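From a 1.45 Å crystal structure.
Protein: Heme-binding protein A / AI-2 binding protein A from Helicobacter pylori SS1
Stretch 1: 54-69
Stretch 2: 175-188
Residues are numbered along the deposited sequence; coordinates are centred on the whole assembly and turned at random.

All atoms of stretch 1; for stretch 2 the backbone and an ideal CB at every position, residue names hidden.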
ATOM      1  N   SER A  54       3.582  -5.986   5.036  1.00  3.80           N
ATOM      2  CA  SER A  54       2.776  -7.200   5.084  1.00  3.92           C
ATOM      3  C   SER A  54       2.626  -7.838   3.690  1.00  3.66           C
ATOM      4  O   SER A  54       2.673  -9.067   3.555  1.00  5.15           O
ATOM      5  CB  SER A  54       1.396  -6.959   5.642  1.00  3.89           C
ATOM      6  OG  SER A  54       1.414  -6.465   6.998  1.00  4.23           O
ATOM      7  N   TYR A  55       2.416  -6.985   2.686  1.00  3.57           N
ATOM      8  CA  TYR A  55       2.200  -7.523   1.347  1.00  3.53           C
ATOM      9  C   TYR A  55       3.412  -8.103   0.683  1.00  3.77           C
ATOM     10  O   TYR A  55       3.219  -8.804  -0.323  1.00  3.27           O
ATOM     11  CB  TYR A  55       1.483  -6.482   0.455  1.00  3.67           C
ATOM     12  CG  TYR A  55       0.109  -6.080   0.939  1.00  3.94           C
ATOM     13  CD1 TYR A  55      -0.700  -6.867   1.742  1.00  4.27           C
ATOM     14  CD2 TYR A  55      -0.457  -4.853   0.503  1.00  4.02           C
ATOM     15  CE1 TYR A  55      -1.948  -6.435   2.110  1.00  4.25           C
ATOM     16  CE2 TYR A  55      -1.715  -4.455   0.820  1.00  4.23           C
ATOM     17  CZ  TYR A  55      -2.474  -5.236   1.656  1.00  4.49           C
ATOM     18  OH  TYR A  55      -3.781  -4.870   1.950  1.00  5.01           O
ATOM     19  N   VAL A  56       4.610  -7.820   1.216  1.00  3.92           N
ATOM     20  CA  VAL A  56       5.766  -8.528   0.685  1.00  4.69           C
ATOM     21  C   VAL A  56       5.545 -10.039   0.689  1.00  4.35           C
ATOM     22  O   VAL A  56       5.745 -10.693  -0.349  1.00  5.04           O
ATOM     23  CB  VAL A  56       7.038  -8.164   1.485  1.00  5.21           C
ATOM     24  CG1 VAL A  56       8.208  -9.024   0.990  1.00  5.90           C
ATOM     25  CG2 VAL A  56       7.366  -6.679   1.401  1.00  4.95           C
ATOM     26  N   ALA A  57       5.121 -10.591   1.808  1.00  4.22           N
ATOM     27  CA  ALA A  57       4.843 -12.028   1.835  1.00  4.34           C
ATOM     28  C   ALA A  57       3.539 -12.433   1.136  1.00  4.36           C
ATOM     29  O   ALA A  57       3.551 -13.311   0.260  1.00  4.92           O
ATOM     30  CB  ALA A  57       4.849 -12.581   3.254  1.00  5.17           C
ATOM     31  N   THR A  58       2.462 -11.723   1.464  1.00  3.70           N
ATOM     32  CA  THR A  58       1.166 -12.210   0.995  1.00  3.70           C
ATOM     33  C   THR A  58       1.010 -12.106  -0.520  1.00  3.32           C
ATOM     34  O   THR A  58       0.376 -12.938  -1.157  1.00  3.14           O
ATOM     35  CB  THR A  58       0.008 -11.500   1.708  1.00  4.19           C
ATOM     36  OG1 THR A  58       0.017 -10.118   1.330  1.00  5.38           O
ATOM     37  CG2 THR A  58       0.039 -11.626   3.181  1.00  4.52           C
ATOM     38  N   GLY A  59       1.639 -11.096  -1.129  1.00  3.06           N
ATOM     39  CA  GLY A  59       1.580 -10.937  -2.574  1.00  3.54           C
ATOM     40  C   GLY A  59       2.210 -12.065  -3.359  1.00  3.92           C
ATOM     41  O   GLY A  59       1.908 -12.261  -4.544  1.00  4.52           O
ATOM     42  N   ASN A  60       3.133 -12.799  -2.744  1.00  4.04           N
ATOM     43  CA  ASN A  60       3.740 -13.949  -3.366  1.00  4.17           C
ATOM     44  C   ASN A  60       2.943 -15.274  -3.135  1.00  4.48           C
ATOM     45  O   ASN A  60       3.150 -16.216  -3.898  1.00  5.29           O
ATOM     46  CB  ASN A  60       5.137 -14.101  -2.759  1.00  4.13           C
ATOM     47  CG  ASN A  60       6.128 -13.133  -3.361  1.00  4.00           C
ATOM     48  OD1 ASN A  60       6.538 -13.326  -4.493  1.00  4.08           O
ATOM     49  ND2 ASN A  60       6.511 -12.097  -2.615  1.00  4.42           N
ATOM     50  N   ILE A  61       2.122 -15.283  -2.102  1.00  4.87           N
ATOM     51  CA  ILE A  61       1.406 -16.485  -1.645  1.00  4.84           C
ATOM     52  C   ILE A  61       0.050 -16.563  -2.328  1.00  4.83           C
ATOM     53  O   ILE A  61      -0.449 -17.670  -2.675  1.00  4.82           O
ATOM     54  CB  ILE A  61       1.278 -16.432  -0.110  1.00  4.80           C
ATOM     55  CG1 ILE A  61       2.673 -16.660   0.507  1.00  4.83           C
ATOM     56  CG2 ILE A  61       0.224 -17.411   0.391  1.00  5.45           C
ATOM     57  CD1 ILE A  61       2.713 -16.334   1.996  1.00  5.20           C
ATOM     58  N   TYR A  62      -0.634 -15.423  -2.457  1.00  4.95           N
ATOM     59  CA  TYR A  62      -2.023 -15.410  -2.917  1.00  4.70           C
ATOM     60  C   TYR A  62      -2.128 -14.835  -4.332  1.00  5.17           C
ATOM     61  O   TYR A  62      -1.342 -13.974  -4.709  1.00  6.33           O
ATOM     62  CB  TYR A  62      -2.939 -14.539  -2.066  1.00  4.89           C
ATOM     63  CG  TYR A  62      -3.054 -14.970  -0.614  1.00  5.56           C
ATOM     64  CD1 TYR A  62      -3.903 -15.990  -0.241  1.00  5.37           C
ATOM     65  CD2 TYR A  62      -2.293 -14.386   0.374  1.00  5.61           C
ATOM     66  CE1 TYR A  62      -4.074 -16.375   1.080  1.00  5.71           C
ATOM     67  CE2 TYR A  62      -2.480 -14.748   1.693  1.00  5.69           C
ATOM     68  CZ  TYR A  62      -3.383 -15.728   2.045  1.00  5.21           C
ATOM     69  OH  TYR A  62      -3.563 -16.023   3.385  1.00  6.50           O
ATOM     70  N   ASP A  63      -3.130 -15.304  -5.078  1.00  4.88           N
ATOM     71  CA  ASP A  63      -3.615 -14.651  -6.274  1.00  5.10           C
ATOM     72  C   ASP A  63      -4.949 -14.003  -6.095  1.00  4.93           C
ATOM     73  O   ASP A  63      -5.704 -14.255  -5.151  1.00  5.11           O
ATOM     74  CB  ASP A  63      -3.736 -15.649  -7.408  1.00  5.00           C
ATOM     75  CG  ASP A  63      -2.386 -16.216  -7.785  1.00  5.07           C
ATOM     76  OD1 ASP A  63      -1.441 -15.430  -8.062  1.00  5.77           O
ATOM     77  OD2 ASP A  63      -2.220 -17.457  -7.817  1.00  5.99           O
ATOM     78  N   THR A  64      -5.212 -13.149  -7.086  1.00  4.37           N
ATOM     79  CA  THR A  64      -6.449 -12.395  -7.219  1.00  4.78           C
ATOM     80  C   THR A  64      -7.175 -12.825  -8.519  1.00  4.91           C
ATOM     81  O   THR A  64      -6.636 -13.595  -9.310  1.00  4.57           O
ATOM     82  CB  THR A  64      -6.171 -10.874  -7.190  1.00  4.93           C
ATOM     83  OG1 THR A  64      -4.955 -10.594  -7.882  1.00  5.12           O
ATOM     84  CG2 THR A  64      -6.030 -10.346  -5.740  1.00  4.98           C
ATOM     85  N   LEU A  65      -8.365 -12.262  -8.757  1.00  4.92           N
ATOM     86  CA  LEU A  65      -9.098 -12.598 -10.003  1.00  4.88           C
ATOM     87  C   LEU A  65      -8.388 -12.118 -11.277  1.00  4.70           C
ATOM     88  O   LEU A  65      -8.295 -12.812 -12.302  1.00  4.40           O
ATOM     89  CB  LEU A  65     -10.505 -12.045  -9.948  1.00  5.47           C
ATOM     90  CG  LEU A  65     -11.448 -12.732  -8.949  1.00  6.33           C
ATOM     91  CD1 LEU A  65     -12.750 -11.943  -8.954  1.00  6.66           C
ATOM     92  CD2 LEU A  65     -11.780 -14.155  -9.424  1.00  8.57           C
ATOM     93  N   VAL A  66      -7.865 -10.898 -11.186  1.00  4.11           N
ATOM     94  CA  VAL A  66      -7.011 -10.283 -12.183  1.00  3.84           C
ATOM     95  C   VAL A  66      -5.723  -9.845 -11.535  1.00  3.93           C
ATOM     96  O   VAL A  66      -5.714  -9.733 -10.298  1.00  3.91           O
ATOM     97  CB  VAL A  66      -7.711  -9.083 -12.889  1.00  3.80           C
ATOM     98  CG1 VAL A  66      -9.073  -9.551 -13.445  1.00  4.61           C
ATOM     99  CG2 VAL A  66      -7.884  -7.882 -11.956  1.00  4.15           C
ATOM    100  N   GLN A  67      -4.641  -9.642 -12.258  1.00  3.79           N
ATOM    101  CA  GLN A  67      -3.403  -9.235 -11.652  1.00  3.56           C
ATOM    102  C   GLN A  67      -2.720  -8.169 -12.462  1.00  3.72           C
ATOM    103  O   GLN A  67      -3.132  -7.929 -13.620  1.00  3.93           O
ATOM    104  CB  GLN A  67      -2.446 -10.393 -11.422  1.00  3.72           C
ATOM    105  CG  GLN A  67      -1.964 -11.049 -12.703  1.00  4.17           C
ATOM    106  CD  GLN A  67      -1.220 -12.347 -12.468  1.00  4.79           C
ATOM    107  OE1 GLN A  67      -1.490 -13.109 -11.550  1.00  5.48           O
ATOM    108  NE2 GLN A  67      -0.327 -12.674 -13.383  1.00  5.23           N
ATOM    109  N   PHE A  68      -1.617  -7.607 -11.980  1.00  3.73           N
ATOM    110  CA  PHE A  68      -0.877  -6.565 -12.734  1.00  4.38           C
ATOM    111  C   PHE A  68       0.344  -7.202 -13.352  1.00  4.95           C
ATOM    112  O   PHE A  68       1.164  -7.854 -12.675  1.00  5.18           O
ATOM    113  CB  PHE A  68      -0.563  -5.397 -11.801  1.00  4.81           C
ATOM    114  CG  PHE A  68      -1.831  -4.754 -11.353  1.00  5.55           C
ATOM    115  CD1 PHE A  68      -2.509  -3.889 -12.215  1.00  5.57           C
ATOM    116  CD2 PHE A  68      -2.322  -4.992 -10.107  1.00  5.87           C
ATOM    117  CE1 PHE A  68      -3.727  -3.357 -11.812  1.00  6.91           C
ATOM    118  CE2 PHE A  68      -3.535  -4.463  -9.713  1.00  6.11           C
ATOM    119  CZ  PHE A  68      -4.271  -3.706 -10.588  1.00  6.31           C
ATOM    120  N   LYS A  69       0.516  -7.045 -14.649  1.00  4.84           N
ATOM    121  CA  LYS A  69       1.668  -7.647 -15.303  1.00  5.65           C
ATOM    122  C   LYS A  69       2.970  -7.095 -14.670  1.00  4.79           C
ATOM    123  O   LYS A  69       3.112  -5.899 -14.458  1.00  4.46           O
ATOM    124  CB  LYS A  69       1.616  -7.260 -16.785  1.00  6.73           C
ATOM    125  CG  LYS A  69       2.873  -7.649 -17.544  1.00  8.63           C
ATOM    126  CD  LYS A  69       2.689  -7.460 -19.032  1.00 11.47           C
ATOM    127  CE  LYS A  69       4.003  -7.697 -19.736  1.00 15.86           C
ATOM    128  NZ  LYS A  69       3.790  -7.371 -21.178  1.00 19.39           N
ATOM    129  N   UNK A 175     -13.343  -0.539 -10.628  1.00  4.21           N
ATOM    130  CA  UNK A 175     -13.664  -1.868 -10.072  1.00  4.44           C
ATOM    131  C   UNK A 175     -12.773  -2.967 -10.609  1.00  4.13           C
ATOM    132  O   UNK A 175     -12.307  -3.802  -9.824  1.00  4.02           O
ATOM    133  CB  UNK A 175     -15.123  -2.223 -10.366  1.00  4.44           C
ATOM    134  N   UNK A 176     -12.526  -3.046 -11.919  1.00  4.12           N
ATOM    135  CA  UNK A 176     -11.714  -4.112 -12.451  1.00  4.15           C
ATOM    136  C   UNK A 176     -10.326  -4.072 -11.840  1.00  4.02           C
ATOM    137  O   UNK A 176      -9.829  -5.125 -11.394  1.00  3.89           O
ATOM    138  CB  UNK A 176     -11.635  -4.019 -13.976  1.00  4.15           C
ATOM    139  N   UNK A 177      -9.698  -2.896 -11.758  1.00  4.17           N
ATOM    140  CA  UNK A 177      -8.361  -2.790 -11.181  1.00  4.18           C
ATOM    141  C   UNK A 177      -8.370  -3.103  -9.678  1.00  4.59           C
ATOM    142  O   UNK A 177      -7.471  -3.782  -9.151  1.00  4.95           O
ATOM    143  CB  UNK A 177      -7.796  -1.389 -11.422  1.00  4.18           C
ATOM    144  N   UNK A 178      -9.466  -2.773  -9.011  1.00  4.40           N
ATOM    145  CA  UNK A 178      -9.639  -3.067  -7.597  1.00  4.32           C
ATOM    146  C   UNK A 178      -9.485  -4.574  -7.327  1.00  4.47           C
ATOM    147  O   UNK A 178      -8.966  -5.057  -6.286  1.00  4.53           O
ATOM    148  CB  UNK A 178     -11.008  -2.576  -7.121  1.00  4.32           C
ATOM    149  N   UNK A 179     -10.043  -5.363  -8.244  1.00  4.03           N
ATOM    150  CA  UNK A 179     -10.045  -6.822  -8.111  1.00  4.73           C
ATOM    151  C   UNK A 179      -8.656  -7.380  -8.190  1.00  4.58           C
ATOM    152  O   UNK A 179      -8.468  -8.571  -7.901  1.00  5.20           O
ATOM    153  CB  UNK A 179     -10.919  -7.465  -9.189  1.00  4.73           C
ATOM    154  N   UNK A 180      -7.621  -6.625  -8.566  1.00  3.54           N
ATOM    155  CA  UNK A 180      -6.211  -7.003  -8.510  1.00  3.75           C
ATOM    156  C   UNK A 180      -5.562  -6.647  -7.215  1.00  3.68           C
ATOM    157  O   UNK A 180      -4.384  -6.987  -7.062  1.00  4.57           O
ATOM    158  CB  UNK A 180      -5.437  -6.344  -9.654  1.00  3.75           C
ATOM    159  N   UNK A 181      -6.249  -5.994  -6.294  1.00  3.14           N
ATOM    160  CA  UNK A 181      -5.633  -5.524  -5.038  1.00  3.40           C
ATOM    161  C   UNK A 181      -5.506  -6.668  -4.016  1.00  3.77           C
ATOM    162  O   UNK A 181      -6.391  -7.520  -3.937  1.00  3.93           O
ATOM    163  CB  UNK A 181      -6.457  -4.381  -4.441  1.00  3.40           C
ATOM    164  N   UNK A 182      -4.499  -6.526  -3.150  1.00  4.04           N
ATOM    165  CA  UNK A 182      -4.154  -7.566  -2.198  1.00  4.22           C
ATOM    166  C   UNK A 182      -5.335  -7.953  -1.265  1.00  4.07           C
ATOM    167  O   UNK A 182      -5.449  -9.138  -0.936  1.00  3.79           O
ATOM    168  CB  UNK A 182      -2.960  -7.101  -1.362  1.00  4.22           C
ATOM    169  N   UNK A 183      -6.160  -6.993  -0.879  1.00  3.71           N
ATOM    170  CA  UNK A 183      -7.245  -7.313   0.050  1.00  3.58           C
ATOM    171  C   UNK A 183      -8.277  -8.245  -0.525  1.00  3.70           C
ATOM    172  O   UNK A 183      -9.074  -8.808   0.227  1.00  3.96           O
ATOM    173  CB  UNK A 183      -7.937  -6.027   0.506  1.00  3.58           C
ATOM    174  N   UNK A 184      -8.297  -8.349  -1.858  1.00  3.55           N
ATOM    175  CA  UNK A 184      -9.222  -9.227  -2.551  1.00  3.85           C
ATOM    176  C   UNK A 184      -8.559 -10.502  -3.010  1.00  4.04           C
ATOM    177  O   UNK A 184      -9.042 -11.188  -3.934  1.00  4.02           O
ATOM    178  CB  UNK A 184      -9.840  -8.505  -3.750  1.00  3.85           C
ATOM    179  N   UNK A 185      -7.468 -10.881  -2.366  1.00  3.80           N
ATOM    180  CA  UNK A 185      -6.878 -12.183  -2.533  1.00  4.01           C
ATOM    181  C   UNK A 185      -7.826 -13.361  -2.248  1.00  3.98           C
ATOM    182  O   UNK A 185      -8.732 -13.236  -1.413  1.00  4.52           O
ATOM    183  CB  UNK A 185      -5.652 -12.284  -1.623  1.00  4.01           C
ATOM    184  N   UNK A 186      -7.596 -14.431  -2.984  1.00  4.28           N
ATOM    185  CA  UNK A 186      -8.448 -15.622  -2.843  1.00  4.21           C
ATOM    186  C   UNK A 186      -7.859 -16.607  -1.819  1.00  4.70           C
ATOM    187  O   UNK A 186      -6.810 -17.183  -2.090  1.00  5.10           O
ATOM    188  CB  UNK A 186      -8.618 -16.314  -4.197  1.00  4.21           C
ATOM    189  N   UNK A 187      -8.573 -16.695  -0.694  1.00  4.51           N
ATOM    190  CA  UNK A 187      -8.204 -17.696   0.326  1.00  4.49           C
ATOM    191  C   UNK A 187      -9.035 -18.943   0.097  1.00  5.63           C
ATOM    192  O   UNK A 187      -9.962 -18.943  -0.716  1.00  6.18           O
ATOM    193  CB  UNK A 187      -8.414 -17.160   1.744  1.00  4.49           C
ATOM    194  N   UNK A 188      -8.631 -20.030   0.767  1.00  5.95           N
ATOM    195  CA  UNK A 188      -9.335 -21.303   0.599  1.00  6.78           C
ATOM    196  C   UNK A 188     -10.445 -21.497   1.621  1.00  7.19           C
ATOM    197  O   UNK A 188     -10.215 -21.594   2.838  1.00  7.09           O
ATOM    198  CB  UNK A 188      -8.344 -22.465   0.696  1.00  6.78           C
TER

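Position 175 opens a helical turn with its CB beyond reach of stretch 1, so the contact sets no rule; it is Phe175. At 176 CA-to-CB runs sideways and no atom of stretch 1 lies near the ideal CB, so only a long side chain could profit. Leu176 does: its CD1 lies 4.1 Å from Val66 CG1. At 177 the ideal CB sits 4.3 Å from Phe68 CZ, room for something small or for a chain that turns off the ring; Ala177 lays its methyl there, while its carbonyl meets the ring edge. Position 178 points away and leaves the choice open; it is Asn178, first residue of a type I turn.

At 179 the ideal CB lies 4.1 Å from Val66 CG2 and 4.7 Å from Leu65 CB, an aliphatic setting for Leu, Ile, Val or Met. Leu179 brings its CD1 4.4 Å from Leu65 CD1.

Position 180 is the strictest. Its CB would point toward stretch 1 and stop 2.7 Å from Phe68 CE2, a clash. Phi and psi of -90/-3° are ordinary for a residue with a side chain, so it is the ring, not the backbone, that asks for glycine. Gly180 lets the turn close up against the strand of stretch 1: its CA approaches Val66 O at 3.3 Å in a CA-H...O contact.

Position 181 turns away, free as far as this contact goes; it is Met181.

At 182 CB points toward stretch 1, 3.6 Å from Tyr55 CZ, with Thr58 OG1 and the helix beyond. A slim side chain that covers the ring and ends in a polar group would suit: Asp, Asn or Ser. Asp182 sets its CB over the Tyr55 ring face, 3.5 Å from the centroid, and a water links its OD2 to Thr58 OG1.

At 183 CA-to-CB runs sideways, the ideal CB 4.5 Å from Tyr55 OH, and much is tolerated; Phe183 leads its ring away, while its N reaches Tyr55 OH through a water. At 184 CB skirts Thr64 CG2 at 4.7 Å, compatible with many apolar residues; it is Leu184.

At 185 the ideal CB is 3.6 Å from Tyr62 CB, favouring Ser, Ala or Cys. Ser185 turns its OG back to Asp182 O, a 2.6 Å hydrogen bond that ties the side chain back to the 3-10 segment at 182-183.

At 186 N donates to Asp63 O at 2.9 Å, excluding proline. CA-to-CB runs sideways, the ideal CB 3.7 Å from Asp63 O, and an aliphatic chain fits. Ile186 also places its O near the Tyr62 ring edge, 3.6 Å from Tyr62 CD1.

At 187 the CB lies 4.5 Å from Tyr62 CE1, inviting an aliphatic chain; Leu187 brings CD1 to 3.6 Å from Tyr62 CE1. Position 188 is beyond contact; Ser188 caps the following helix.

Stretch 2 175-188: FLANLGMDFLSILS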
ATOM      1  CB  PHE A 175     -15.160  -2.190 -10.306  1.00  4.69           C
ATOM      2  CG  PHE A 175     -15.681  -3.391  -9.525  1.00  5.07           C
ATOM      3  CD1 PHE A 175     -15.774  -3.364  -8.151  1.00  5.76           C
ATOM      4  CD2 PHE A 175     -15.908  -4.602 -10.196  1.00  5.69           C
ATOM      5  CE1 PHE A 175     -16.242  -4.493  -7.493  1.00  5.68           C
ATOM      6  CE2 PHE A 175     -16.351  -5.739  -9.536  1.00  5.74           C
ATOM      7  CZ  PHE A 175     -16.479  -5.670  -8.181  1.00  5.77           C
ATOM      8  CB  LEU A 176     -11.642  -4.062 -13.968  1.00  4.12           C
ATOM      9  CG  LEU A 176     -10.921  -5.227 -14.627  1.00  4.21           C
ATOM     10  CD1 LEU A 176     -11.621  -6.542 -14.470  1.00  5.14           C
ATOM     11  CD2 LEU A 176     -10.682  -4.885 -16.091  1.00  4.30           C
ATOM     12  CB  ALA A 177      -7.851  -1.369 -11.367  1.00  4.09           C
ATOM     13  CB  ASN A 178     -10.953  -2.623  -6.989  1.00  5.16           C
ATOM     14  CG  ASN A 178     -11.085  -1.135  -6.896  1.00  5.20           C
ATOM     15  OD1 ASN A 178     -10.115  -0.371  -6.951  1.00  6.79           O
ATOM     16  ND2 ASN A 178     -12.338  -0.760  -6.722  1.00  6.97           N
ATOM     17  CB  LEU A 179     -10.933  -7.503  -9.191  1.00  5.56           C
ATOM     18  CG  LEU A 179     -12.374  -7.035  -9.123  1.00  8.14           C
ATOM     19  CD1 LEU A 179     -13.098  -7.778 -10.265  1.00 10.03           C
ATOM     20  CD2 LEU A 179     -12.966  -7.358  -7.798  1.00  8.65           C
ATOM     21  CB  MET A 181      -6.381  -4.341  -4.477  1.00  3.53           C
ATOM     22  CG  MET A 181      -6.273  -3.131  -5.370  1.00  4.02           C
ATOM     23  SD  MET A 181      -7.247  -1.714  -4.876  1.00  4.92           S
ATOM     24  CE  MET A 181      -6.615  -1.434  -3.215  1.00  4.75           C
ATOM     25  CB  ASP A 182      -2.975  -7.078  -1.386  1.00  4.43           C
ATOM     26  CG  ASP A 182      -1.744  -6.837  -2.231  1.00  4.85           C
ATOM     27  OD1 ASP A 182      -1.725  -5.769  -2.869  1.00  5.93           O
ATOM     28  OD2 ASP A 182      -0.853  -7.697  -2.285  1.00  4.98           O
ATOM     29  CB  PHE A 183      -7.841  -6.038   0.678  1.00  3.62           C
ATOM     30  CG  PHE A 183      -8.839  -5.315  -0.208  1.00  3.76           C
ATOM     31  CD1 PHE A 183      -8.499  -4.518  -1.290  1.00  4.06           C
ATOM     32  CD2 PHE A 183     -10.201  -5.446   0.052  1.00  3.68           C
ATOM     33  CE1 PHE A 183      -9.416  -3.791  -2.025  1.00  3.99           C
ATOM     34  CE2 PHE A 183     -11.127  -4.721  -0.671  1.00  4.20           C
ATOM     35  CZ  PHE A 183     -10.769  -3.943  -1.757  1.00  4.33           C
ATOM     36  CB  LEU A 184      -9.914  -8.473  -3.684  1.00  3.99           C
ATOM     37  CG  LEU A 184     -10.767  -7.330  -3.183  1.00  4.38           C
ATOM     38  CD1 LEU A 184     -11.317  -6.547  -4.379  1.00  4.40           C
ATOM     39  CD2 LEU A 184     -11.882  -7.757  -2.210  1.00  4.52           C
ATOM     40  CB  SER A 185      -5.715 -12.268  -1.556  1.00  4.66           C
ATOM     41  OG  SER A 185      -4.613 -11.459  -1.886  1.00  4.50           O
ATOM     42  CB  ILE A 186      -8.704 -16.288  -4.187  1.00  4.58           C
ATOM     43  CG1 ILE A 186      -9.283 -15.299  -5.230  1.00  5.01           C
ATOM     44  CG2 ILE A 186      -9.673 -17.454  -4.017  1.00  5.19           C
ATOM     45  CD1 ILE A 186     -10.442 -14.446  -4.766  1.00  5.35           C
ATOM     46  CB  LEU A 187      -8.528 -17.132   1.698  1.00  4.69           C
ATOM     47  CG  LEU A 187      -7.505 -16.168   2.301  1.00  5.17           C
ATOM     48  CD1 LEU A 187      -7.287 -14.905   1.474  1.00  5.20           C
ATOM     49  CD2 LEU A 187      -7.877 -15.822   3.727  1.00  5.87           C
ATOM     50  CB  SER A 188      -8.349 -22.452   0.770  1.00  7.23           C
ATOM     51  OG  SER A 188      -9.020 -23.712   0.954  1.00  8.07           O
TER
HETATM   52  O   HOH W   1      -5.173  -4.308  -0.877  1.00  4.66           O
HETATM   53  O   HOH W   2      -1.340  -9.992  -0.973  1.00  6.42           O
HETATM   54  O   HOH W   3      -2.497 -11.062  -3.531  1.00 14.99           O
HETATM   55  O   HOH W   4      -4.700 -17.440  -3.797  1.00  4.39           O
HETATM   56  O   HOH W   5      -3.090  -9.358  -5.971  1.00 17.46           O
HETATM   57  O   HOH W   6      -9.726 -10.783  -6.710  1.00  5.49           O
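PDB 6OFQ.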